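Local coordinates for protein beta-galactosidase (Bacillus circulans, PDB 4MAD) that probably hydrolyses terminal non-reducing beta-D-galactose residues of beta-D-galactosides, as a family 35 glycoside hydrolase with a (beta/alpha)8 barrel, at residues A[375-380]-A[489-494]; A[380-385]-A[484-489]. All blocks are in the same frame, centred on the assembly; numbering follows the deposited sequence.

Contact 1. Residues A[375-380]-A[489-494]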
loop_
_atom_site.group_PDB
_atom_site.type_symbol
_atom_site.label_atom_id
_atom_site.label_comp_id
_atom_site.label_asym_id
_atom_site.label_seq_id
_atom_site.Cartn_x
_atom_site.Cartn_y
_atom_site.Cartn_z
ATOM N N SER A 375 8.065 -6.090 -22.856
ATOM C CA SER A 375 6.671 -6.350 -22.972
ATOM C C SER A 375 6.393 -7.297 -24.118
ATOM O O SER A 375 7.261 -7.630 -24.862
ATOM C CB SER A 375 5.874 -5.040 -23.185
ATOM O OG SER A 375 4.492 -5.203 -23.083
ATOM N N THR A 376 5.150 -7.718 -24.216
ATOM C CA THR A 376 4.660 -8.542 -25.293
ATOM C C THR A 376 3.372 -7.885 -25.775
ATOM O O THR A 376 2.530 -7.641 -25.015
ATOM C CB THR A 376 4.407 -9.939 -24.806
ATOM O OG1 THR A 376 5.579 -10.415 -24.184
ATOM C CG2 THR A 376 4.073 -10.832 -25.933
ATOM N N PRO A 377 3.288 -7.538 -27.034
ATOM C CA PRO A 377 2.122 -6.804 -27.497
ATOM C C PRO A 377 0.849 -7.638 -27.483
ATOM O O PRO A 377 0.910 -8.792 -27.721
ATOM C CB PRO A 377 2.492 -6.438 -28.922
ATOM C CG PRO A 377 3.301 -7.498 -29.353
ATOM C CD PRO A 377 4.130 -7.889 -28.177
ATOM N N GLN A 378 -0.273 -7.009 -27.204
ATOM C CA GLN A 378 -1.553 -7.654 -27.314
ATOM C C GLN A 378 -2.424 -6.760 -28.161
ATOM O O GLN A 378 -2.186 -5.609 -28.255
ATOM C CB GLN A 378 -2.206 -7.867 -25.942
ATOM C CG GLN A 378 -1.578 -8.968 -25.045
ATOM C CD GLN A 378 -2.201 -9.079 -23.647
ATOM O OE1 GLN A 378 -1.527 -8.948 -22.679
ATOM N NE2 GLN A 378 -3.452 -9.328 -23.573
ATOM N N LYS A 379 -3.426 -7.336 -28.801
ATOM C CA LYS A 379 -4.254 -6.600 -29.715
ATOM C C LYS A 379 -5.716 -6.639 -29.302
ATOM O O LYS A 379 -6.174 -7.605 -28.869
ATOM C CB LYS A 379 -4.076 -7.162 -31.118
ATOM C CG LYS A 379 -2.748 -6.818 -31.690
ATOM C CD LYS A 379 -2.500 -7.411 -32.999
ATOM C CE LYS A 379 -3.511 -6.994 -34.045
ATOM N NZ LYS A 379 -3.136 -5.883 -34.863
ATOM N N SER A 380 -6.418 -5.533 -29.490
ATOM C CA SER A 380 -7.832 -5.506 -29.273
ATOM C C SER A 380 -8.484 -4.445 -30.125
ATOM O O SER A 380 -7.860 -3.527 -30.495
ATOM C CB SER A 380 -8.096 -5.254 -27.789
ATOM O OG SER A 380 -7.591 -4.025 -27.383
ATOM N N THR A 489 -2.913 -1.834 -30.405
ATOM C CA THR A 489 -1.834 -2.661 -29.962
ATOM C C THR A 489 -1.408 -2.080 -28.620
ATOM O O THR A 489 -1.277 -0.922 -28.510
ATOM C CB THR A 489 -0.628 -2.653 -30.925
ATOM O OG1 THR A 489 -1.020 -3.045 -32.241
ATOM C CG2 THR A 489 0.402 -3.608 -30.425
ATOM N N VAL A 490 -1.229 -2.917 -27.609
ATOM C CA VAL A 490 -0.912 -2.435 -26.278
ATOM C C VAL A 490 0.227 -3.237 -25.713
ATOM O O VAL A 490 0.355 -4.369 -26.015
ATOM C CB VAL A 490 -2.087 -2.528 -25.345
ATOM C CG1 VAL A 490 -3.276 -1.855 -25.918
ATOM C CG2 VAL A 490 -2.316 -3.914 -24.964
ATOM N N TYR A 491 1.030 -2.556 -24.922
ATOM C CA TYR A 491 2.168 -3.119 -24.297
ATOM C C TYR A 491 2.088 -2.907 -22.785
ATOM O O TYR A 491 2.303 -1.866 -22.301
ATOM C CB TYR A 491 3.434 -2.461 -24.869
ATOM C CG TYR A 491 3.530 -2.440 -26.403
ATOM C CD1 TYR A 491 4.185 -3.405 -27.087
ATOM C CD2 TYR A 491 2.958 -1.452 -27.134
ATOM C CE1 TYR A 491 4.238 -3.381 -28.485
ATOM C CE2 TYR A 491 3.009 -1.416 -28.504
ATOM C CZ TYR A 491 3.648 -2.381 -29.184
ATOM O OH TYR A 491 3.711 -2.360 -30.554
ATOM N N PRO A 492 1.749 -3.947 -22.091
ATOM C CA PRO A 492 1.680 -3.869 -20.653
ATOM C C PRO A 492 3.115 -3.791 -20.091
ATOM O O PRO A 492 3.930 -4.546 -20.459
ATOM C CB PRO A 492 1.004 -5.164 -20.285
ATOM C CG PRO A 492 0.288 -5.575 -21.499
ATOM C CD PRO A 492 1.165 -5.187 -22.582
ATOM N N LEU A 493 3.350 -2.882 -19.156
ATOM C CA LEU A 493 4.649 -2.620 -18.605
ATOM C C LEU A 493 4.620 -2.646 -17.061
ATOM O O LEU A 493 4.616 -1.667 -16.434
ATOM C CB LEU A 493 5.206 -1.289 -19.123
ATOM C CG LEU A 493 5.453 -1.128 -20.624
ATOM C CD1 LEU A 493 5.523 0.274 -21.137
ATOM C CD2 LEU A 493 6.527 -1.925 -21.066
ATOM N N PRO A 494 4.546 -3.843 -16.535
ATOM C CA PRO A 494 4.576 -4.107 -15.097
ATOM C C PRO A 494 5.985 -3.927 -14.484
ATOM O O PRO A 494 6.129 -3.878 -13.312
ATOM C CB PRO A 494 4.170 -5.562 -15.004
ATOM C CG PRO A 494 4.446 -6.117 -16.302
ATOM C CD PRO A 494 4.329 -5.054 -17.318
#
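Strand 378-380 is an outermost strand of a six-stranded antiparallel sheet, and residues 489-493 form part of the neighbouring strand, which lies between it and strand 395-403. Thr489 faces Lys379 in a non-hydrogen-bonded pair, and the two side chains run side by side in the same direction. Its OG1 is anti to the carbonyl carbon (chi1 -56°), which leaves CG2 anti to the backbone N and against CB of Pro377, so a beta-branched residue puts a methyl group on the proline. Val490 forms the hydrogen-bonded pair with Gln378. Gln378 N reaches Val490 O at 3.0 Å in the carbonyl plane, and Val490 N returns to Gln378 O at 2.9 Å, nearly along the C=O axis. Next comes Tyr491, whose CE1 lies 3.5 Å from Pro377 CB; its hydroxyl is hydrogen-bonded to Glu399 of strand 395-403, and Leu371 and His372 of helix 371-374 also touch it. Pro492, which has no N-H, suits a place where the pairing with 378-380 has ended, although Leu493 still pairs with Phe395 on the other side. Its CD lies 3.7 Å from Thr376 O. With OG anti to its own backbone N (chi1 -170°), Ser375 donates its hydroxyl to Pro492 O at 2.8 Å from above the carbonyl plane. Leu493 also touches Ile374 of helix 371-374, and sets CD2 against Ser375 CB at 3.8 Å.

Contact 2. Residues A[380-385]-A[484-489]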
loop_
_atom_site.group_PDB
_atom_site.type_symbol
_atom_site.label_atom_id
_atom_site.label_comp_id
_atom_site.label_asym_id
_atom_site.label_seq_id
_atom_site.Cartn_x
_atom_site.Cartn_y
_atom_site.Cartn_z
ATOM N N SER A 380 -6.418 -5.533 -29.490
ATOM C CA SER A 380 -7.832 -5.506 -29.273
ATOM C C SER A 380 -8.484 -4.445 -30.125
ATOM O O SER A 380 -7.860 -3.527 -30.495
ATOM C CB SER A 380 -8.096 -5.254 -27.789
ATOM O OG SER A 380 -7.591 -4.025 -27.383
ATOM N N GLU A 381 -9.747 -4.634 -30.418
ATOM C CA GLU A 381 -10.474 -3.725 -31.262
ATOM C C GLU A 381 -10.644 -2.369 -30.615
ATOM O O GLU A 381 -10.478 -1.382 -31.230
ATOM C CB GLU A 381 -11.802 -4.337 -31.749
ATOM C CG GLU A 381 -12.741 -4.703 -30.652
ATOM C CD GLU A 381 -12.657 -6.149 -30.225
ATOM O OE1 GLU A 381 -11.658 -6.788 -30.500
ATOM O OE2 GLU A 381 -13.585 -6.614 -29.598
ATOM N N ALA A 382 -10.932 -2.390 -29.327
ATOM C CA ALA A 382 -11.126 -1.205 -28.513
ATOM C C ALA A 382 -10.126 -1.180 -27.368
ATOM O O ALA A 382 -9.721 -2.181 -26.913
ATOM C CB ALA A 382 -12.466 -1.215 -27.934
ATOM N N PRO A 383 -9.752 -0.013 -26.924
ATOM C CA PRO A 383 -8.854 0.059 -25.786
ATOM C C PRO A 383 -9.543 -0.496 -24.555
ATOM O O PRO A 383 -10.629 -0.086 -24.256
ATOM C CB PRO A 383 -8.610 1.565 -25.629
ATOM C CG PRO A 383 -9.552 2.215 -26.413
ATOM C CD PRO A 383 -10.326 1.288 -27.249
ATOM N N LEU A 384 -8.903 -1.431 -23.877
ATOM C CA LEU A 384 -9.429 -1.987 -22.649
ATOM C C LEU A 384 -8.574 -1.539 -21.438
ATOM O O LEU A 384 -7.484 -1.179 -21.600
ATOM C CB LEU A 384 -9.435 -3.499 -22.711
ATOM C CG LEU A 384 -10.134 -4.164 -23.889
ATOM C CD1 LEU A 384 -9.944 -5.630 -23.897
ATOM C CD2 LEU A 384 -11.557 -3.807 -23.902
ATOM N N PRO A 385 -9.109 -1.562 -20.246
ATOM C CA PRO A 385 -8.287 -1.200 -19.096
ATOM C C PRO A 385 -7.265 -2.310 -18.823
ATOM O O PRO A 385 -7.449 -3.391 -19.246
ATOM C CB PRO A 385 -9.289 -1.104 -17.970
ATOM C CG PRO A 385 -10.407 -1.914 -18.413
ATOM C CD PRO A 385 -10.467 -1.905 -19.847
ATOM N N PHE A 484 -14.400 7.695 -31.784
ATOM C CA PHE A 484 -13.589 6.717 -31.126
ATOM C C PHE A 484 -12.628 6.109 -32.113
ATOM O O PHE A 484 -12.965 5.899 -33.234
ATOM C CB PHE A 484 -14.460 5.599 -30.568
ATOM C CG PHE A 484 -15.204 5.959 -29.317
ATOM C CD1 PHE A 484 -14.538 6.382 -28.226
ATOM C CD2 PHE A 484 -16.556 5.849 -29.224
ATOM C CE1 PHE A 484 -15.183 6.672 -27.082
ATOM C CE2 PHE A 484 -17.198 6.168 -28.102
ATOM C CZ PHE A 484 -16.501 6.578 -27.017
ATOM N N LEU A 485 -11.443 5.797 -31.628
ATOM C CA LEU A 485 -10.428 5.132 -32.402
ATOM C C LEU A 485 -10.390 3.640 -32.101
ATOM O O LEU A 485 -10.484 3.274 -31.004
ATOM C CB LEU A 485 -9.064 5.766 -32.130
ATOM C CG LEU A 485 -8.972 7.279 -32.347
ATOM C CD1 LEU A 485 -7.598 7.798 -32.044
ATOM C CD2 LEU A 485 -9.430 7.707 -33.683
ATOM N N PHE A 486 -10.294 2.831 -33.134
ATOM C CA PHE A 486 -10.274 1.416 -32.996
ATOM C C PHE A 486 -8.984 0.725 -33.523
ATOM O O PHE A 486 -8.155 1.339 -34.105
ATOM C CB PHE A 486 -11.571 0.854 -33.578
ATOM C CG PHE A 486 -12.811 1.331 -32.851
ATOM C CD1 PHE A 486 -13.101 0.877 -31.601
ATOM C CD2 PHE A 486 -13.634 2.259 -33.398
ATOM C CE1 PHE A 486 -14.204 1.294 -30.937
ATOM C CE2 PHE A 486 -14.737 2.668 -32.786
ATOM C CZ PHE A 486 -15.016 2.248 -31.527
ATOM N N ASP A 487 -8.812 -0.543 -33.233
ATOM C CA ASP A 487 -7.664 -1.291 -33.691
ATOM C C ASP A 487 -6.390 -0.924 -32.941
ATOM O O ASP A 487 -5.579 -0.220 -33.440
ATOM C CB ASP A 487 -7.468 -1.183 -35.206
ATOM C CG ASP A 487 -6.541 -2.233 -35.743
ATOM O OD1 ASP A 487 -5.977 -2.963 -34.968
ATOM O OD2 ASP A 487 -6.403 -2.342 -36.949
ATOM N N TRP A 488 -6.319 -1.371 -31.698
ATOM C CA TRP A 488 -5.171 -1.160 -30.861
ATOM C C TRP A 488 -4.149 -2.254 -30.625
ATOM O O TRP A 488 -4.484 -3.377 -30.632
ATOM C CB TRP A 488 -5.855 -0.803 -29.529
ATOM C CG TRP A 488 -6.583 0.452 -29.581
ATOM C CD1 TRP A 488 -7.848 0.609 -29.965
ATOM C CD2 TRP A 488 -6.092 1.753 -29.286
ATOM N NE1 TRP A 488 -8.207 1.898 -29.923
ATOM C CE2 TRP A 488 -7.136 2.639 -29.527
ATOM C CE3 TRP A 488 -4.879 2.254 -28.829
ATOM C CZ2 TRP A 488 -7.010 3.989 -29.313
ATOM C CZ3 TRP A 488 -4.765 3.580 -28.631
ATOM C CH2 TRP A 488 -5.807 4.434 -28.883
ATOM N N THR A 489 -2.913 -1.834 -30.405
ATOM C CA THR A 489 -1.834 -2.661 -29.962
ATOM C C THR A 489 -1.408 -2.080 -28.620
ATOM O O THR A 489 -1.277 -0.922 -28.510
ATOM C CB THR A 489 -0.628 -2.653 -30.925
ATOM O OG1 THR A 489 -1.020 -3.045 -32.241
ATOM C CG2 THR A 489 0.402 -3.608 -30.425
#
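Ser380 ends the edge strand of an antiparallel sheet in a hydrogen-bonded pair with Trp488, after which the chain turns away as a loop. Its N donates to Trp488 O at 3.1 Å, and its O accepts Trp488 N at 2.9 Å, nearly along the C=O axis. The small hydroxyl, placed by chi1 of 62°, reaches forward to Ala382 O at 2.9 Å, linking the end of the strand to the residue two places on, and has Tyr389 OH as its second partner. Glu381, charged and exposed, directs CB away from the partner segment and contributes through its backbone. Its O takes Asp487 N on a lone pair at 2.7 Å and lies in plane at the edges of both the Phe486 and Trp488 rings. Ala382 turns CB away, and its CA lies at the edge of the Phe486 ring, 4.2 Å from CD1. Pro383, rigid and apolar, crosses the indole obliquely and sets CG over one face, offset toward the rim, in a CH-pi contact, with CD 3.5 Å from Trp488 NE1. The indole itself is fixed in rotation by NE1, which donates to Leu485 O at 2.9 Å with that oxygen close to the ring plane, so this buried N-H is satisfied. The Pro383-Trp488 pair is packed against Tyr398 of strand 395-403, while Val478 of strand 473-480 also touches the indole.

In the fold
The two contacts follow one another along the same strand pairing, with centres about 11 Å apart and Ser380 and Thr489 common to both. Along the chain contact 2 falls within the span that contact 1 closes: the chain passes through 375-380 and 380-385, runs through about a hundred strand-rich, helix-free residues, then returns through 484-489 and 489-494. Together they join the opening and closing parts of this all-beta region, continuing from the strand pair into the loops that leave it. Contact 1 is the closer to the chain centre (25 against 30 Å); its Ser375, Thr376 and Pro494 belong to a pocket holding 2-(2-methoxyethoxy)ethanol, probably from the crystallisation liquor. Both lie away from the predicted catalytic glutamates.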